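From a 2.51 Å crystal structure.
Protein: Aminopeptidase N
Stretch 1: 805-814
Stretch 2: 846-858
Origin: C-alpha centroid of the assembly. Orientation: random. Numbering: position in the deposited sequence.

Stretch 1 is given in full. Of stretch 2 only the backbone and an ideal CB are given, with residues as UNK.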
ATOM      1  N   MET A 805      16.304  15.207  17.470  1.00 41.05           N
ATOM      2  CA  MET A 805      15.545  13.967  17.336  1.00 41.22           C
ATOM      3  C   MET A 805      15.540  13.137  18.627  1.00 42.27           C
ATOM      4  O   MET A 805      14.506  12.577  18.993  1.00 46.30           O
ATOM      5  CB  MET A 805      16.067  13.136  16.158  1.00 44.38           C
ATOM      6  CG  MET A 805      15.129  12.016  15.710  1.00 49.47           C
ATOM      7  SD  MET A 805      13.460  12.535  15.226  1.00 46.17           S
ATOM      8  CE  MET A 805      13.762  13.352  13.662  1.00 43.95           C
ATOM      9  N   ALA A 806      16.679  13.056  19.317  1.00 42.39           N
ATOM     10  CA  ALA A 806      16.754  12.351  20.611  1.00 41.67           C
ATOM     11  C   ALA A 806      15.856  13.009  21.663  1.00 44.16           C
ATOM     12  O   ALA A 806      15.172  12.319  22.425  1.00 47.68           O
ATOM     13  CB  ALA A 806      18.191  12.288  21.115  1.00 40.06           C
ATOM     14  N   ASP A 807      15.867  14.341  21.691  1.00 43.50           N
ATOM     15  CA  ASP A 807      15.053  15.111  22.626  1.00 45.27           C
ATOM     16  C   ASP A 807      13.572  14.851  22.400  1.00 45.01           C
ATOM     17  O   ASP A 807      12.845  14.517  23.331  1.00 47.62           O
ATOM     18  CB  ASP A 807      15.327  16.612  22.478  1.00 49.00           C
ATOM     19  CG  ASP A 807      16.738  17.003  22.893  1.00 53.63           C
ATOM     20  OD1 ASP A 807      17.434  16.201  23.557  1.00 60.20           O
ATOM     21  OD2 ASP A 807      17.149  18.129  22.549  1.00 56.87           O
ATOM     22  N   THR A 808      13.133  14.998  21.158  1.00 46.34           N
ATOM     23  CA  THR A 808      11.719  14.844  20.833  1.00 51.47           C
ATOM     24  C   THR A 808      11.217  13.432  21.135  1.00 48.01           C
ATOM     25  O   THR A 808      10.106  13.265  21.631  1.00 49.65           O
ATOM     26  CB  THR A 808      11.441  15.203  19.363  1.00 51.45           C
ATOM     27  OG1 THR A 808      12.461  14.635  18.542  1.00 57.80           O
ATOM     28  CG2 THR A 808      11.436  16.715  19.172  1.00 50.28           C
ATOM     29  N   VAL A 809      12.042  12.426  20.858  1.00 47.14           N
ATOM     30  CA  VAL A 809      11.705  11.039  21.187  1.00 47.09           C
ATOM     31  C   VAL A 809      11.379  10.879  22.671  1.00 51.01           C
ATOM     32  O   VAL A 809      10.433  10.179  23.029  1.00 52.53           O
ATOM     33  CB  VAL A 809      12.849  10.070  20.810  1.00 45.22           C
ATOM     34  CG1 VAL A 809      12.622   8.693  21.430  1.00 46.80           C
ATOM     35  CG2 VAL A 809      12.970   9.957  19.295  1.00 46.64           C
ATOM     36  N   LEU A 810      12.166  11.526  23.526  1.00 50.03           N
ATOM     37  CA  LEU A 810      11.950  11.462  24.967  1.00 51.70           C
ATOM     38  C   LEU A 810      10.702  12.231  25.409  1.00 52.36           C
ATOM     39  O   LEU A 810      10.035  11.829  26.363  1.00 53.40           O
ATOM     40  CB  LEU A 810      13.188  11.969  25.717  1.00 52.52           C
ATOM     41  CG  LEU A 810      14.430  11.080  25.558  1.00 52.42           C
ATOM     42  CD1 LEU A 810      15.663  11.770  26.127  1.00 53.42           C
ATOM     43  CD2 LEU A 810      14.218   9.712  26.199  1.00 48.23           C
ATOM     44  N   ALA A 811      10.394  13.332  24.723  1.00 49.57           N
ATOM     45  CA  ALA A 811       9.190  14.115  25.009  1.00 51.91           C
ATOM     46  C   ALA A 811       7.924  13.384  24.537  1.00 56.94           C
ATOM     47  O   ALA A 811       6.908  13.356  25.239  1.00 56.91           O
ATOM     48  CB  ALA A 811       9.289  15.483  24.353  1.00 50.04           C
ATOM     49  N   LEU A 812       7.998  12.801  23.343  1.00 55.23           N
ATOM     50  CA  LEU A 812       6.914  11.983  22.801  1.00 57.36           C
ATOM     51  C   LEU A 812       6.632  10.750  23.662  1.00 54.97           C
ATOM     52  O   LEU A 812       5.479  10.365  23.855  1.00 51.23           O
ATOM     53  CB  LEU A 812       7.255  11.526  21.379  1.00 52.87           C
ATOM     54  CG  LEU A 812       7.352  12.603  20.303  1.00 52.82           C
ATOM     55  CD1 LEU A 812       7.856  11.986  19.008  1.00 52.97           C
ATOM     56  CD2 LEU A 812       6.014  13.294  20.101  1.00 54.46           C
ATOM     57  N   ASP A 813       7.697  10.138  24.172  1.00 55.80           N
ATOM     58  CA  ASP A 813       7.596   8.917  24.973  1.00 58.46           C
ATOM     59  C   ASP A 813       6.742   9.088  26.239  1.00 61.65           C
ATOM     60  O   ASP A 813       6.230   8.111  26.782  1.00 58.60           O
ATOM     61  CB  ASP A 813       8.997   8.433  25.353  1.00 53.86           C
ATOM     62  CG  ASP A 813       8.995   7.042  25.937  1.00 57.33           C
ATOM     63  OD1 ASP A 813       8.486   6.120  25.268  1.00 55.00           O
ATOM     64  OD2 ASP A 813       9.509   6.870  27.064  1.00 66.51           O
ATOM     65  N   LYS A 814       6.592  10.324  26.704  1.00 70.32           N
ATOM     66  CA  LYS A 814       5.742  10.615  27.856  1.00 74.96           C
ATOM     67  C   LYS A 814       4.259  10.398  27.537  1.00 76.27           C
ATOM     68  O   LYS A 814       3.505   9.915  28.381  1.00 74.86           O
ATOM     69  CB  LYS A 814       5.972  12.049  28.335  1.00 82.10           C
ATOM     70  CG  LYS A 814       7.390  12.313  28.818  1.00 89.20           C
ATOM     71  CD  LYS A 814       7.542  13.723  29.361  1.00105.56           C
ATOM     72  CE  LYS A 814       8.936  13.958  29.918  1.00105.93           C
ATOM     73  NZ  LYS A 814       9.029  15.250  30.653  1.00107.89           N
ATOM     74  N   UNK A 846      22.131   6.375  22.368  1.00 51.65           N
ATOM     75  CA  UNK A 846      22.588   6.123  23.739  1.00 53.25           C
ATOM     76  C   UNK A 846      22.041   7.159  24.731  1.00 45.97           C
ATOM     77  O   UNK A 846      21.861   6.852  25.905  1.00 57.17           O
ATOM     78  CB  UNK A 846      24.117   6.121  23.786  1.00 53.25           C
ATOM     79  N   UNK A 847      21.779   8.373  24.254  1.00 41.40           N
ATOM     80  CA  UNK A 847      21.160   9.414  25.073  1.00 40.50           C
ATOM     81  C   UNK A 847      19.709   9.059  25.400  1.00 43.68           C
ATOM     82  O   UNK A 847      19.236   9.303  26.510  1.00 66.59           O
ATOM     83  CB  UNK A 847      21.225  10.765  24.357  1.00 40.50           C
ATOM     84  N   UNK A 848      19.010   8.480  24.432  1.00 39.54           N
ATOM     85  CA  UNK A 848      17.641   7.998  24.635  1.00 45.77           C
ATOM     86  C   UNK A 848      17.632   6.834  25.639  1.00 45.39           C
ATOM     87  O   UNK A 848      16.851   6.827  26.590  1.00 45.81           O
ATOM     88  CB  UNK A 848      17.023   7.561  23.305  1.00 45.77           C
ATOM     89  N   UNK A 849      18.510   5.862  25.409  1.00 45.96           N
ATOM     90  CA  UNK A 849      18.670   4.690  26.279  1.00 43.84           C
ATOM     91  C   UNK A 849      18.981   5.074  27.738  1.00 45.55           C
ATOM     92  O   UNK A 849      18.468   4.456  28.674  1.00 44.14           O
ATOM     93  CB  UNK A 849      19.785   3.794  25.736  1.00 43.84           C
ATOM     94  N   UNK A 850      19.803   6.106  27.916  1.00 43.01           N
ATOM     95  CA  UNK A 850      20.295   6.503  29.233  1.00 39.80           C
ATOM     96  C   UNK A 850      19.361   7.452  29.996  1.00 44.05           C
ATOM     97  O   UNK A 850      19.647   7.799  31.141  1.00 51.21           O
ATOM     98  CB  UNK A 850      21.664   7.167  29.077  1.00 39.80           C
ATOM     99  N   UNK A 851      18.257   7.873  29.377  1.00 43.54           N
ATOM    100  CA  UNK A 851      17.300   8.779  30.031  1.00 42.83           C
ATOM    101  C   UNK A 851      16.060   8.063  30.591  1.00 41.89           C
ATOM    102  O   UNK A 851      15.035   8.697  30.844  1.00 37.77           O
ATOM    103  CB  UNK A 851      16.854   9.852  29.036  1.00 42.83           C
ATOM    104  N   UNK A 852      16.168   6.754  30.806  1.00 43.70           N
ATOM    105  CA  UNK A 852      15.076   5.951  31.353  1.00 43.46           C
ATOM    106  C   UNK A 852      13.767   6.174  30.600  1.00 42.39           C
ATOM    107  O   UNK A 852      12.845   6.814  31.110  1.00 41.30           O
ATOM    108  CB  UNK A 852      14.881   6.273  32.836  1.00 43.46           C
ATOM    109  N   UNK A 853      13.691   5.655  29.368  1.00 45.61           N
ATOM    110  CA  UNK A 853      12.456   5.710  28.612  1.00 42.61           C
ATOM    111  C   UNK A 853      11.584   4.507  28.934  1.00 44.80           C
ATOM    112  O   UNK A 853      11.979   3.645  29.727  1.00 55.72           O
ATOM    113  CB  UNK A 853      12.746   5.776  27.111  1.00 42.61           C
ATOM    114  N   UNK A 854      10.405   4.457  28.324  1.00 41.42           N
ATOM    115  CA  UNK A 854       9.521   3.306  28.435  1.00 41.00           C
ATOM    116  C   UNK A 854      10.233   2.048  27.958  1.00 44.35           C
ATOM    117  O   UNK A 854      11.236   2.121  27.241  1.00 40.34           O
ATOM    118  CB  UNK A 854       8.237   3.531  27.633  1.00 41.00           C
ATOM    119  N   UNK A 855       9.705   0.899  28.365  1.00 51.68           N
ATOM    120  CA  UNK A 855      10.242  -0.397  27.957  1.00 53.59           C
ATOM    121  C   UNK A 855      10.333  -0.493  26.433  1.00 52.67           C
ATOM    122  O   UNK A 855      11.378  -0.834  25.899  1.00 47.40           O
ATOM    123  CB  UNK A 855       9.374  -1.531  28.508  1.00 53.59           C
ATOM    124  N   UNK A 856       9.235  -0.168  25.752  1.00 59.19           N
ATOM    125  CA  UNK A 856       9.143  -0.233  24.284  1.00 62.32           C
ATOM    126  C   UNK A 856      10.329   0.447  23.586  1.00 50.78           C
ATOM    127  O   UNK A 856      11.041  -0.179  22.792  1.00 48.07           O
ATOM    128  CB  UNK A 856       7.838   0.416  23.818  1.00 62.32           C
ATOM    129  N   UNK A 857      10.535   1.720  23.908  1.00 41.08           N
ATOM    130  CA  UNK A 857      11.601   2.533  23.322  1.00 36.36           C
ATOM    131  C   UNK A 857      12.997   2.066  23.747  1.00 39.68           C
ATOM    132  O   UNK A 857      13.919   2.035  22.925  1.00 39.50           O
ATOM    133  CB  UNK A 857      11.408   3.999  23.714  1.00 36.36           C
ATOM    134  N   UNK A 858      13.153   1.726  25.029  1.00 41.30           N
ATOM    135  CA  UNK A 858      14.418   1.202  25.551  1.00 39.17           C
ATOM    136  C   UNK A 858      14.853  -0.061  24.804  1.00 41.41           C
ATOM    137  O   UNK A 858      16.032  -0.226  24.508  1.00 45.53           O
ATOM    138  CB  UNK A 858      14.289   0.905  27.046  1.00 39.17           C
TER

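Position 846 lies on a helix, and its CB has no atom of stretch 1 within 5.5 Å. Many helix-tolerant residues would suit. It is Glu846, which makes no contact here.

Position 847 points its CB toward stretch 1, 4.7 Å from Ala806 CB. The carboxylate of Asp807 lies farther out. A long chain could cover the alanine and bring a positive charge to the acid; a medium apolar residue would also fit. It is Lys847. Its CD packs 4.3 Å from Ala806 CB and 4.1 Å from Leu810 CD1. Its NZ reaches 3.6 Å from Asp807 OD1, a long salt bridge.

Position 848 sets its CB sideways, 4.6 Å from Leu810 CD2 and 4.9 Å from Val809 CG1. Here the backbones come nearest, with the CA atoms of 848 and Ala806 6.0 Å apart. The surroundings are largely apolar, so Ile, Leu, Val or Met would suit. It is Ile848. Its CG1 lies 4.0 Å from Ala806 CB, its CD1 4.1 Å from Val809 CG1 and its CG2 4.2 Å from Leu810 CD2.

Position 849 points away and 850 is out of reach. Stretch 1 places no demand on either; many residues would suit. They are Lys849 and Ala850.

Position 851 points toward stretch 1, with its CB 3.7 Å from Leu810 CD1. That leaves little room, so a small residue is the easy choice. It is Ser851. Ser851 OG donates to the backbone Lys847 O, one helical turn back, at 3.0 Å, and rests 3.7 Å from Leu810 CD1.

Position 852 has positive phi and psi (50/72), which favours Gly, Asn or Asp. Its CB points away. It is Asn852.

Position 853 has phi -88 and psi 179, acceptable for proline. Its CB is 4.3 Å from Leu810 CD2, which suits a compact apolar residue, and 3.4 Å from Asp813 OD2, which leaves little room and disfavours an acid. It is Pro853. Its CB packs 4.4 Å from Leu810 CD2, and its CA lies 3.5 Å from Asp813 OD2.

Position 854 directly precedes a helix. Its backbone N donates to Asp813 OD2 at 2.9 Å (angle 168°), whatever the side chain. Its CB lies 3.5 Å from Asp813 OD1, so a short donor such as Ser or Thr is favoured. It is Ser854, at the N-cap position. Its OG donates to Asp813 OD1 at 2.6 Å, so both carboxylate oxygens are engaged.

Position 855 points away and 856 sideways, without contact. Stretch 1 sets no preference; many residues would suit. They are Lys855 and Asn856.

Position 857 points toward stretch 1, with its CB 3.9 Å from Asp813 OD1 and 5.4 Å from Val809 CG1. The valine favours a modest apolar residue; a small hydroxyl such as Thr could also suit beside the acceptor. It is Val857. Its CG1 lies 4.3 Å from Val809 CG1. Its CG2 is 3.1 Å from Asp813 OD1, a close contact without a hydrogen bond.

Position 858 is out of reach, so many residues would suit; it is Phe858.

Stretch 2 846-858: EKIKASNPSKNVF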
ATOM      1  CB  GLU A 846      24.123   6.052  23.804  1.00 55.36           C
ATOM      2  CG  GLU A 846      24.690   4.700  23.383  1.00 58.97           C
ATOM      3  CD  GLU A 846      26.158   4.750  22.987  1.00 78.90           C
ATOM      4  OE1 GLU A 846      26.848   5.740  23.315  1.00 93.39           O
ATOM      5  OE2 GLU A 846      26.630   3.789  22.340  1.00 84.18           O
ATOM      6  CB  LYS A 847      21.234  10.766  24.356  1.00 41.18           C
ATOM      7  CG  LYS A 847      20.995  11.983  25.236  1.00 42.45           C
ATOM      8  CD  LYS A 847      19.565  12.478  25.138  1.00 50.02           C
ATOM      9  CE  LYS A 847      19.336  13.702  26.011  1.00 58.30           C
ATOM     10  NZ  LYS A 847      20.136  14.875  25.568  1.00 56.51           N
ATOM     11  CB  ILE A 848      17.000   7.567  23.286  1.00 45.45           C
ATOM     12  CG1 ILE A 848      16.768   8.792  22.387  1.00 47.00           C
ATOM     13  CG2 ILE A 848      15.684   6.824  23.502  1.00 42.81           C
ATOM     14  CD1 ILE A 848      16.665   8.471  20.908  1.00 46.37           C
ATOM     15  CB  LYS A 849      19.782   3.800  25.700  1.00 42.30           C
ATOM     16  CG  LYS A 849      20.253   2.636  26.556  1.00 47.96           C
ATOM     17  CD  LYS A 849      21.391   1.902  25.856  1.00 54.52           C
ATOM     18  CE  LYS A 849      22.273   1.131  26.823  1.00 57.11           C
ATOM     19  NZ  LYS A 849      21.538   0.019  27.482  1.00 67.61           N
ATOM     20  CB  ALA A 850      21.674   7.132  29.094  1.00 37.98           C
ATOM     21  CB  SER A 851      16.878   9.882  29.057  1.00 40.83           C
ATOM     22  OG  SER A 851      17.965  10.758  28.811  1.00 47.49           O
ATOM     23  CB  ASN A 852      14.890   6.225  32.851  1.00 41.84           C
ATOM     24  CG  ASN A 852      13.863   5.306  33.495  1.00 42.54           C
ATOM     25  OD1 ASN A 852      13.677   4.157  33.078  1.00 41.14           O
ATOM     26  ND2 ASN A 852      13.184   5.813  34.514  1.00 46.36           N
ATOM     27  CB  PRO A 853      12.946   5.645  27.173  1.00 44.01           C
ATOM     28  CG  PRO A 853      14.170   4.796  27.240  1.00 45.87           C
ATOM     29  CD  PRO A 853      14.764   4.983  28.612  1.00 48.15           C
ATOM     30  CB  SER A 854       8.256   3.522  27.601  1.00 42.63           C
ATOM     31  OG  SER A 854       8.564   3.659  26.219  1.00 38.50           O
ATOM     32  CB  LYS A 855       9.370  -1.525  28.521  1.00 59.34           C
ATOM     33  CG  LYS A 855       9.741  -2.924  28.052  1.00 70.08           C
ATOM     34  CD  LYS A 855       8.931  -3.981  28.790  1.00 82.04           C
ATOM     35  CE  LYS A 855       8.854  -5.286  28.009  1.00 92.10           C
ATOM     36  NZ  LYS A 855       8.083  -5.154  26.739  1.00 92.58           N
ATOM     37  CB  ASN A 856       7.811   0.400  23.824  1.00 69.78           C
ATOM     38  CG  ASN A 856       7.522   0.185  22.340  1.00 84.08           C
ATOM     39  OD1 ASN A 856       8.170  -0.621  21.670  1.00105.62           O
ATOM     40  ND2 ASN A 856       6.530   0.909  21.823  1.00 77.62           N
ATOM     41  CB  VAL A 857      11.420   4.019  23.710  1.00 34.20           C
ATOM     42  CG1 VAL A 857      12.637   4.846  23.320  1.00 31.54           C
ATOM     43  CG2 VAL A 857      10.148   4.577  23.083  1.00 32.65           C
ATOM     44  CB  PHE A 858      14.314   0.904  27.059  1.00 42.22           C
ATOM     45  CG  PHE A 858      15.605   0.424  27.670  1.00 41.33           C
ATOM     46  CD1 PHE A 858      16.551   1.331  28.130  1.00 40.85           C
ATOM     47  CD2 PHE A 858      15.886  -0.933  27.761  1.00 40.91           C
ATOM     48  CE1 PHE A 858      17.751   0.895  28.670  1.00 38.50           C
ATOM     49  CE2 PHE A 858      17.085  -1.375  28.299  1.00 40.90           C
ATOM     50  CZ  PHE A 858      18.019  -0.459  28.753  1.00 39.54           C
TER
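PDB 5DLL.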